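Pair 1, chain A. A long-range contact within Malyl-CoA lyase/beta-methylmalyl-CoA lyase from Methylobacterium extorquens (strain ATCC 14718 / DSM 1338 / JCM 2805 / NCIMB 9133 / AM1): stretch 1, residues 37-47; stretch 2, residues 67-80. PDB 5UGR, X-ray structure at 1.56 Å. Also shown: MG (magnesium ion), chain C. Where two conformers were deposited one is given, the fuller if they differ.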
# COMPACT_ATOMS: atom_id res chain seq x y z
N ASP A 37 -20.66 31.99 -10.12
CA ASP A 37 -19.76 32.04 -8.94
C ASP A 37 -18.32 31.81 -9.32
O ASP A 37 -17.40 32.40 -8.74
CB ASP A 37 -20.17 31.01 -7.91
CG ASP A 37 -21.54 31.28 -7.24
OD1 ASP A 37 -21.98 32.45 -7.21
OD2 ASP A 37 -22.10 30.31 -6.65
N VAL A 38 -18.12 30.84 -10.20
CA VAL A 38 -16.80 30.38 -10.62
C VAL A 38 -16.80 30.39 -12.14
O VAL A 38 -17.78 29.99 -12.75
CB VAL A 38 -16.56 28.90 -10.14
CG1 VAL A 38 -15.23 28.37 -10.61
CG2 VAL A 38 -16.65 28.79 -8.61
N ILE A 39 -15.71 30.86 -12.74
CA ILE A 39 -15.55 30.79 -14.19
C ILE A 39 -14.24 30.10 -14.50
O ILE A 39 -13.22 30.43 -13.89
CB ILE A 39 -15.53 32.22 -14.86
CG1 ILE A 39 -16.91 32.85 -14.71
CG2 ILE A 39 -15.13 32.10 -16.35
CD1 ILE A 39 -17.02 34.27 -15.27
N PHE A 40 -14.27 29.14 -15.43
CA PHE A 40 -13.01 28.69 -15.99
C PHE A 40 -12.88 29.09 -17.43
O PHE A 40 -13.82 28.97 -18.22
CB PHE A 40 -12.72 27.17 -15.77
CG PHE A 40 -13.50 26.20 -16.61
CD1 PHE A 40 -13.14 25.89 -17.90
CD2 PHE A 40 -14.49 25.42 -16.01
CE1 PHE A 40 -13.81 24.91 -18.61
CE2 PHE A 40 -15.15 24.43 -16.69
CZ PHE A 40 -14.78 24.16 -18.02
N LEU A 41 -11.70 29.66 -17.71
CA LEU A 41 -11.30 30.01 -19.05
C LEU A 41 -10.58 28.83 -19.66
O LEU A 41 -9.54 28.37 -19.11
CB LEU A 41 -10.44 31.27 -19.02
CG LEU A 41 -11.05 32.48 -18.26
CD1 LEU A 41 -10.11 33.68 -18.34
CD2 LEU A 41 -12.47 32.83 -18.81
N ASP A 42 -11.13 28.30 -20.75
CA ASP A 42 -10.74 26.99 -21.23
C ASP A 42 -9.63 27.05 -22.30
O ASP A 42 -9.72 27.82 -23.28
CB ASP A 42 -11.98 26.33 -21.81
CG ASP A 42 -11.82 24.83 -22.05
OD1 ASP A 42 -10.87 24.21 -21.49
OD2 ASP A 42 -12.69 24.29 -22.81
N LEU A 43 -8.61 26.22 -22.11
CA LEU A 43 -7.57 25.99 -23.12
C LEU A 43 -7.64 24.62 -23.72
O LEU A 43 -6.89 24.31 -24.64
CB LEU A 43 -6.18 26.16 -22.46
CG LEU A 43 -5.96 27.54 -21.81
CD1 LEU A 43 -5.32 27.48 -20.44
CD2 LEU A 43 -5.16 28.38 -22.69
N GLU A 44 -8.48 23.78 -23.12
CA GLU A 44 -8.51 22.33 -23.37
C GLU A 44 -9.65 21.96 -24.33
O GLU A 44 -9.64 22.40 -25.49
CB GLU A 44 -8.47 21.56 -22.00
CG GLU A 44 -8.17 20.05 -22.12
CD GLU A 44 -9.24 19.10 -21.65
OE1 GLU A 44 -10.37 19.58 -21.37
OE2 GLU A 44 -8.94 17.85 -21.62
N ASP A 45 -10.65 21.20 -23.87
CA ASP A 45 -11.59 20.53 -24.77
C ASP A 45 -12.24 21.49 -25.84
O ASP A 45 -12.41 21.12 -27.01
CB ASP A 45 -12.75 19.89 -24.00
CG ASP A 45 -12.47 18.52 -23.42
OD1 ASP A 45 -11.62 17.77 -23.99
OD2 ASP A 45 -13.13 18.19 -22.34
N ALA A 46 -12.68 22.69 -25.43
CA ALA A 46 -13.39 23.56 -26.36
C ALA A 46 -12.53 24.29 -27.34
O ALA A 46 -13.06 25.01 -28.17
CB ALA A 46 -14.27 24.56 -25.58
N VAL A 47 -11.21 24.13 -27.26
CA VAL A 47 -10.31 24.90 -28.12
C VAL A 47 -9.56 23.96 -29.06
O VAL A 47 -8.88 23.02 -28.61
CB VAL A 47 -9.32 25.73 -27.30
CG1 VAL A 47 -8.39 26.54 -28.20
CG2 VAL A 47 -10.00 26.66 -26.30
N ASP A 67 -12.89 43.07 -15.88
CA ASP A 67 -13.33 43.17 -14.49
C ASP A 67 -14.14 41.95 -14.11
O ASP A 67 -15.34 41.87 -14.43
CB ASP A 67 -14.17 44.45 -14.35
CG ASP A 67 -14.68 44.69 -12.93
OD1 ASP A 67 -14.44 43.87 -11.99
OD2 ASP A 67 -15.31 45.74 -12.74
N TRP A 68 -13.52 41.06 -13.35
CA TRP A 68 -14.13 39.81 -12.97
C TRP A 68 -14.81 39.90 -11.60
O TRP A 68 -15.32 38.88 -11.03
CB TRP A 68 -13.07 38.68 -12.94
CG TRP A 68 -12.42 38.44 -14.29
CD1 TRP A 68 -11.20 38.88 -14.67
CD2 TRP A 68 -12.98 37.78 -15.41
NE1 TRP A 68 -10.96 38.54 -15.95
CE2 TRP A 68 -12.04 37.86 -16.44
CE3 TRP A 68 -14.19 37.15 -15.65
CZ2 TRP A 68 -12.22 37.26 -17.68
CZ3 TRP A 68 -14.38 36.56 -16.90
CH2 TRP A 68 -13.40 36.64 -17.91
N GLY A 69 -14.82 41.07 -10.99
CA GLY A 69 -15.38 41.14 -9.66
C GLY A 69 -14.71 40.21 -8.66
O GLY A 69 -13.48 40.09 -8.67
N ASN A 70 -15.52 39.63 -7.75
CA ASN A 70 -15.04 38.70 -6.79
C ASN A 70 -15.24 37.26 -7.23
O ASN A 70 -15.21 36.35 -6.38
CB ASN A 70 -15.70 38.94 -5.44
CG ASN A 70 -15.02 38.21 -4.29
OD1 ASN A 70 -15.74 37.69 -3.38
ND2 ASN A 70 -13.73 38.13 -4.28
N LYS A 71 -15.44 37.03 -8.53
CA LYS A 71 -15.57 35.64 -9.04
C LYS A 71 -14.32 34.84 -8.75
O LYS A 71 -13.21 35.36 -8.74
CB LYS A 71 -15.89 35.63 -10.54
CG LYS A 71 -17.29 36.21 -10.86
CD LYS A 71 -17.39 36.23 -12.35
CE LYS A 71 -18.70 36.70 -12.86
NZ LYS A 71 -18.90 38.12 -12.52
N THR A 72 -14.49 33.54 -8.50
CA THR A 72 -13.33 32.63 -8.47
C THR A 72 -12.94 32.37 -9.93
O THR A 72 -13.72 31.76 -10.68
CB THR A 72 -13.65 31.34 -7.75
OG1 THR A 72 -14.03 31.61 -6.39
CG2 THR A 72 -12.48 30.38 -7.76
N MET A 73 -11.73 32.79 -10.30
CA MET A 73 -11.28 32.72 -11.69
C MET A 73 -10.29 31.58 -11.85
O MET A 73 -9.29 31.47 -11.12
CB MET A 73 -10.65 34.05 -12.12
CG MET A 73 -11.66 35.19 -12.23
SD MET A 73 -13.10 34.83 -13.29
CE MET A 73 -12.28 34.43 -14.85
N MET A 74 -10.58 30.74 -12.85
CA MET A 74 -9.85 29.51 -13.08
C MET A 74 -9.46 29.38 -14.56
O MET A 74 -10.10 29.99 -15.41
CB MET A 74 -10.76 28.34 -12.64
CG MET A 74 -10.13 26.94 -12.57
SD MET A 74 -11.03 25.87 -11.41
CE MET A 74 -12.64 25.77 -12.22
N ILE A 75 -8.46 28.56 -14.84
CA ILE A 75 -8.21 28.10 -16.20
C ILE A 75 -8.27 26.58 -16.23
O ILE A 75 -7.84 25.91 -15.26
CB ILE A 75 -6.85 28.55 -16.74
CG1 ILE A 75 -5.66 28.16 -15.80
CG2 ILE A 75 -6.84 30.04 -17.02
CD1 ILE A 75 -4.25 28.50 -16.23
N ARG A 76 -8.84 26.05 -17.32
CA ARG A 76 -8.76 24.60 -17.58
C ARG A 76 -7.57 24.43 -18.54
O ARG A 76 -7.60 24.83 -19.70
CB ARG A 76 -10.00 23.97 -18.12
CG ARG A 76 -9.79 22.46 -18.36
CD ARG A 76 -11.05 21.68 -18.65
NE ARG A 76 -11.77 22.11 -19.86
CZ ARG A 76 -12.93 21.60 -20.26
NH1 ARG A 76 -13.48 20.61 -19.57
NH2 ARG A 76 -13.62 22.11 -21.29
N ILE A 77 -6.46 23.94 -17.96
CA ILE A 77 -5.26 23.66 -18.71
C ILE A 77 -5.41 22.45 -19.60
O ILE A 77 -6.33 21.67 -19.44
CB ILE A 77 -4.00 23.54 -17.82
CG1 ILE A 77 -4.14 22.36 -16.82
CG2 ILE A 77 -3.79 24.83 -17.05
CD1 ILE A 77 -2.91 22.16 -15.98
N ASN A 78 -4.49 22.33 -20.56
CA ASN A 78 -4.47 21.15 -21.40
C ASN A 78 -4.07 19.90 -20.62
O ASN A 78 -3.51 19.97 -19.49
CB ASN A 78 -3.60 21.41 -22.63
CG ASN A 78 -4.37 22.15 -23.68
OD1 ASN A 78 -5.22 21.56 -24.41
ND2 ASN A 78 -4.18 23.47 -23.73
N GLY A 79 -4.32 18.76 -21.23
CA GLY A 79 -4.02 17.47 -20.58
C GLY A 79 -2.53 17.24 -20.39
O GLY A 79 -1.67 17.74 -21.13
N LEU A 80 -2.20 16.52 -19.32
CA LEU A 80 -0.80 16.22 -18.99
C LEU A 80 -0.12 15.39 -20.07
O LEU A 80 1.10 15.31 -20.12
CB LEU A 80 -0.67 15.52 -17.62
CG LEU A 80 -0.65 16.47 -16.39
CD1 LEU A 80 -2.02 17.12 -16.20
CD2 LEU A 80 -0.28 15.67 -15.13
MG MG C . -12.93 16.69 -20.89
O HOH W 1 -16.66 31.85 -5.88
O HOH W 2 -11.11 16.12 -21.82
O HOH W 3 -11.88 18.09 -19.82
O HOH W 4 -15.59 19.78 -21.48
O HOH W 5 -14.70 17.41 -20.08

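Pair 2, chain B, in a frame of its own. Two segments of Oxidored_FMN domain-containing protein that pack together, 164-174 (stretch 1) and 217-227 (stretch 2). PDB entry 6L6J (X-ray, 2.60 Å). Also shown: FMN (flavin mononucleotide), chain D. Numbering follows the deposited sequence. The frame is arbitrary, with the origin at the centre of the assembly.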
# COMPACT_ATOMS: atom_id res chain seq x y z
N PHE B 164 -23.59 8.95 -9.13
CA PHE B 164 -22.20 9.47 -9.02
C PHE B 164 -22.23 10.98 -9.35
O PHE B 164 -22.92 11.43 -10.30
CB PHE B 164 -21.25 8.67 -9.92
CG PHE B 164 -20.95 7.25 -9.47
CD1 PHE B 164 -20.11 7.00 -8.39
CD2 PHE B 164 -21.52 6.16 -10.12
CE1 PHE B 164 -19.85 5.70 -7.98
CE2 PHE B 164 -21.25 4.86 -9.70
CZ PHE B 164 -20.41 4.64 -8.64
N ASP B 165 -21.47 11.75 -8.58
CA ASP B 165 -21.37 13.23 -8.71
C ASP B 165 -20.25 13.59 -9.67
O ASP B 165 -20.34 14.68 -10.31
CB ASP B 165 -21.12 13.86 -7.34
CG ASP B 165 -22.20 13.50 -6.34
OD1 ASP B 165 -23.37 13.96 -6.53
OD2 ASP B 165 -21.89 12.74 -5.40
N ILE B 166 -19.21 12.75 -9.72
CA ILE B 166 -17.93 12.98 -10.46
C ILE B 166 -17.66 11.73 -11.30
O ILE B 166 -17.49 10.64 -10.71
CB ILE B 166 -16.76 13.28 -9.50
CG1 ILE B 166 -17.10 14.38 -8.49
CG2 ILE B 166 -15.50 13.61 -10.29
CD1 ILE B 166 -16.16 14.46 -7.31
N VAL B 167 -17.62 11.90 -12.62
CA VAL B 167 -17.41 10.81 -13.61
C VAL B 167 -16.07 11.08 -14.29
O VAL B 167 -15.92 12.20 -14.80
CB VAL B 167 -18.59 10.76 -14.60
CG1 VAL B 167 -18.41 9.77 -15.72
CG2 VAL B 167 -19.89 10.48 -13.86
N TYR B 168 -15.14 10.10 -14.29
CA TYR B 168 -13.72 10.29 -14.72
C TYR B 168 -13.54 9.92 -16.20
O TYR B 168 -14.35 9.13 -16.78
CB TYR B 168 -12.73 9.49 -13.86
CG TYR B 168 -12.20 10.21 -12.64
CD1 TYR B 168 -12.92 10.27 -11.46
CD2 TYR B 168 -10.94 10.77 -12.64
CE1 TYR B 168 -12.42 10.89 -10.32
CE2 TYR B 168 -10.42 11.38 -11.51
CZ TYR B 168 -11.16 11.45 -10.35
OH TYR B 168 -10.65 12.10 -9.25
N VAL B 169 -12.51 10.51 -16.80
CA VAL B 169 -11.88 10.05 -18.07
C VAL B 169 -10.45 9.67 -17.71
O VAL B 169 -9.71 10.54 -17.21
CB VAL B 169 -11.95 11.13 -19.17
CG1 VAL B 169 -10.84 11.01 -20.19
CG2 VAL B 169 -13.30 11.12 -19.88
N TYR B 170 -10.08 8.40 -17.84
CA TYR B 170 -8.86 7.86 -17.18
C TYR B 170 -7.75 7.73 -18.21
O TYR B 170 -7.89 6.94 -19.18
CB TYR B 170 -9.15 6.51 -16.55
CG TYR B 170 -7.99 5.88 -15.84
CD1 TYR B 170 -7.36 6.53 -14.80
CD2 TYR B 170 -7.54 4.62 -16.17
CE1 TYR B 170 -6.30 5.96 -14.11
CE2 TYR B 170 -6.49 4.03 -15.49
CZ TYR B 170 -5.87 4.70 -14.46
OH TYR B 170 -4.83 4.14 -13.78
N CYS B 171 -6.67 8.46 -17.99
CA CYS B 171 -5.46 8.45 -18.85
C CYS B 171 -4.21 8.54 -17.98
O CYS B 171 -3.59 9.60 -17.98
CB CYS B 171 -5.53 9.58 -19.86
SG CYS B 171 -4.15 9.56 -21.01
N ALA B 172 -3.86 7.45 -17.30
CA ALA B 172 -2.80 7.41 -16.26
C ALA B 172 -2.30 5.99 -16.05
O ALA B 172 -2.77 5.10 -16.75
CB ALA B 172 -3.33 8.01 -14.97
N HIS B 173 -1.30 5.83 -15.16
CA HIS B 173 -0.69 4.57 -14.66
C HIS B 173 -0.16 3.64 -15.77
O HIS B 173 0.23 2.49 -15.42
CB HIS B 173 -1.73 3.84 -13.79
CG HIS B 173 -1.99 4.57 -12.52
ND1 HIS B 173 -3.14 5.29 -12.32
CD2 HIS B 173 -1.23 4.72 -11.41
CE1 HIS B 173 -3.08 5.85 -11.12
NE2 HIS B 173 -1.92 5.51 -10.54
N ASN B 174 -0.14 4.06 -17.04
CA ASN B 174 -0.01 3.13 -18.19
C ASN B 174 -1.05 1.99 -18.08
O ASN B 174 -0.76 0.86 -18.54
CB ASN B 174 1.41 2.57 -18.25
CG ASN B 174 1.67 1.83 -19.53
OD1 ASN B 174 1.02 2.13 -20.55
ND2 ASN B 174 2.58 0.85 -19.50
N ASP B 217 -24.17 18.35 -17.39
CA ASP B 217 -25.18 19.29 -16.82
C ASP B 217 -25.18 19.15 -15.29
O ASP B 217 -25.16 20.18 -14.62
CB ASP B 217 -26.57 19.12 -17.44
CG ASP B 217 -27.03 17.68 -17.72
OD1 ASP B 217 -26.23 16.73 -17.50
OD2 ASP B 217 -28.19 17.52 -18.17
N THR B 218 -25.15 17.92 -14.77
CA THR B 218 -25.35 17.59 -13.32
C THR B 218 -24.14 16.84 -12.70
O THR B 218 -24.01 16.87 -11.46
CB THR B 218 -26.61 16.73 -13.15
OG1 THR B 218 -26.49 15.58 -13.99
CG2 THR B 218 -27.87 17.50 -13.47
N CYS B 219 -23.33 16.15 -13.50
CA CYS B 219 -22.07 15.50 -13.03
C CYS B 219 -20.86 16.33 -13.46
O CYS B 219 -20.82 16.77 -14.63
CB CYS B 219 -21.92 14.09 -13.58
SG CYS B 219 -23.34 13.04 -13.21
N ALA B 220 -19.91 16.55 -12.56
CA ALA B 220 -18.56 17.04 -12.91
C ALA B 220 -17.85 15.95 -13.73
O ALA B 220 -18.05 14.75 -13.44
CB ALA B 220 -17.80 17.38 -11.66
N VAL B 221 -17.08 16.33 -14.74
CA VAL B 221 -16.25 15.39 -15.56
C VAL B 221 -14.78 15.59 -15.20
O VAL B 221 -14.26 16.68 -15.51
CB VAL B 221 -16.48 15.62 -17.05
CG1 VAL B 221 -15.75 14.60 -17.88
CG2 VAL B 221 -17.98 15.64 -17.35
N ALA B 222 -14.18 14.62 -14.52
CA ALA B 222 -12.77 14.69 -14.06
C ALA B 222 -11.84 14.05 -15.10
O ALA B 222 -12.27 13.15 -15.80
CB ALA B 222 -12.64 14.02 -12.71
N VAL B 223 -10.61 14.51 -15.20
CA VAL B 223 -9.55 13.75 -15.93
C VAL B 223 -8.51 13.34 -14.90
O VAL B 223 -7.96 14.25 -14.24
CB VAL B 223 -8.92 14.55 -17.09
CG1 VAL B 223 -7.96 13.70 -17.89
CG2 VAL B 223 -9.99 15.12 -18.01
N ARG B 224 -8.26 12.04 -14.76
CA ARG B 224 -7.03 11.57 -14.10
C ARG B 224 -5.97 11.50 -15.20
O ARG B 224 -6.24 10.88 -16.25
CB ARG B 224 -7.25 10.26 -13.35
CG ARG B 224 -6.03 9.85 -12.54
CD ARG B 224 -5.96 10.34 -11.11
NE ARG B 224 -5.70 9.22 -10.22
CZ ARG B 224 -5.01 9.26 -9.09
NH1 ARG B 224 -4.46 10.37 -8.65
NH2 ARG B 224 -4.84 8.14 -8.40
N PHE B 225 -4.84 12.20 -15.02
CA PHE B 225 -3.79 12.29 -16.07
C PHE B 225 -2.41 12.16 -15.43
O PHE B 225 -2.09 12.94 -14.52
CB PHE B 225 -3.95 13.56 -16.90
CG PHE B 225 -2.89 13.74 -17.96
CD1 PHE B 225 -2.72 12.79 -18.96
CD2 PHE B 225 -2.07 14.86 -17.98
CE1 PHE B 225 -1.73 12.93 -19.92
CE2 PHE B 225 -1.10 15.00 -18.95
CZ PHE B 225 -0.92 14.03 -19.92
N ALA B 226 -1.66 11.16 -15.89
CA ALA B 226 -0.20 11.02 -15.69
C ALA B 226 0.51 12.09 -16.53
O ALA B 226 0.43 12.00 -17.79
CB ALA B 226 0.25 9.62 -16.04
N VAL B 227 1.13 13.07 -15.86
CA VAL B 227 1.81 14.21 -16.52
C VAL B 227 3.19 13.73 -16.97
O VAL B 227 3.56 14.04 -18.12
CB VAL B 227 1.89 15.47 -15.63
CG1 VAL B 227 0.53 16.11 -15.44
CG2 VAL B 227 2.55 15.22 -14.28
N1 FMN D . -4.94 4.76 -8.92
C2 FMN D . -5.85 4.66 -9.94
O2 FMN D . -5.90 5.58 -10.76
N3 FMN D . -6.73 3.65 -10.09
C4 FMN D . -6.75 2.63 -9.21
O4 FMN D . -7.55 1.71 -9.35
C4A FMN D . -5.77 2.63 -8.09
N5 FMN D . -5.74 1.63 -7.18
C5A FMN D . -4.89 1.72 -6.13
C6 FMN D . -4.90 0.73 -5.15
C7 FMN D . -4.04 0.83 -4.08
C7M FMN D . -4.03 -0.26 -3.08
C8 FMN D . -3.14 1.99 -3.94
C8M FMN D . -2.17 2.10 -2.80
C9 FMN D . -3.11 2.97 -4.89
C9A FMN D . -3.96 2.90 -5.99
N10 FMN D . -3.98 3.92 -6.95
C10 FMN D . -4.87 3.80 -7.99
C1' FMN D . -3.10 5.12 -6.88
C2' FMN D . -3.67 6.15 -5.92
O2' FMN D . -4.86 6.63 -6.50
C3' FMN D . -2.74 7.30 -5.68
O3' FMN D . -2.57 8.02 -6.90
C4' FMN D . -1.37 6.90 -5.13
O4' FMN D . -1.52 5.91 -4.09
C5' FMN D . -0.61 8.12 -4.63
O5' FMN D . -1.34 8.70 -3.56
P FMN D . -1.01 8.31 -2.03
O1P FMN D . 0.40 8.79 -1.77
O2P FMN D . -2.07 9.06 -1.28
O3P FMN D . -1.17 6.80 -1.95

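Both pairs are built on two neighbouring parallel β-strands. Fourteen central residues superpose on their N, CA and C atoms with an RMSD of 0.6 Å, and the strand axes cross at -30° in pair 1 and -29° in pair 2, approaching to 4.2 and 4.5 Å. The register is the same: Val A38 pairs with Thr A72 as Ile B166 does with Ala B220, and the match continues to Asp A42 with Arg A76 and Tyr B170 with Arg B224.

The hydrogen bonds confirm this register. Ile A39, Leu A41 and Leu A43, and Val B167, Val B169 and Cys B171, use both N and O toward stretch 2, while Asp A37 and Asp B165 contribute only O, the usual parallel ladder. Ile A39 N donates to Thr A72 O (3.0 Å) and Ile A39 O accepts from Met A74 N (2.9 Å); at the matching positions Val B167 N donates to Ala B220 O and Val B167 O accepts from Ala B222 N, both at 3.0 Å. One rung differs at the C-terminal end. Cys B171 O accepts from the backbone, Ala B226 N, at 3.2 Å, whereas Leu A43 O accepts from a side chain, Asn A78 ND2, at 3.0 Å.

On the face carrying Phe A40 and Tyr B168, the partner position holds Met A74 in pair 1 and Ala B222 in pair 2. Met A74 fills space with its own length: its CE lies 4.0 Å from Val A38 CG1 and 3.8 Å from Phe A40 CB. Ala B222 offers a single methyl, and the aromatic ring covers it. The CB of Ala B222 sits 3.6 Å from the centroid of the Tyr B168 ring, 8° off the normal, and 3.8 Å from Ile B166 CG2. The chi1 values also differ, 74° (p) for Phe A40 and -89° (m) for Tyr B168.

The other face also exchanges bulk. Ile A39 CB meets Met A73 SD at 3.9 Å, and Leu A41 CG meets Met A73 CE at 4.1 Å, while the matching positions in pair 2 are all valines: Val B167, Val B169 and Val B221.

The arginines coincide closely in backbone but not in side chain: the CA atoms of Arg A76 and Arg B224 fall 0.3 Å apart, but their side-chain centres are separated by 2.8 Å. Arg A76 is held by charge. Its NE and NH2 donate to Asp A42 OD1 and OD2, each at 2.8 Å, in a two-pronged salt bridge at the guanidinium edge. Glu A44 OE1 and Phe A40 CE1 lie over opposite faces of the group; the former, 3.3 Å from Arg A76 NE but well out of plane, contributes charge alone. In pair 2 the residues matching Asp A42 and Glu A44 are Tyr B170 and Ala B172, neither acidic. Arg B224 turns to the flavin instead, its NH2 donating to FMN O3' at 2.7 Å. Tyr B170 CD1 packs against Arg B224 CB at 4.0 Å, with the latter at the ring edge.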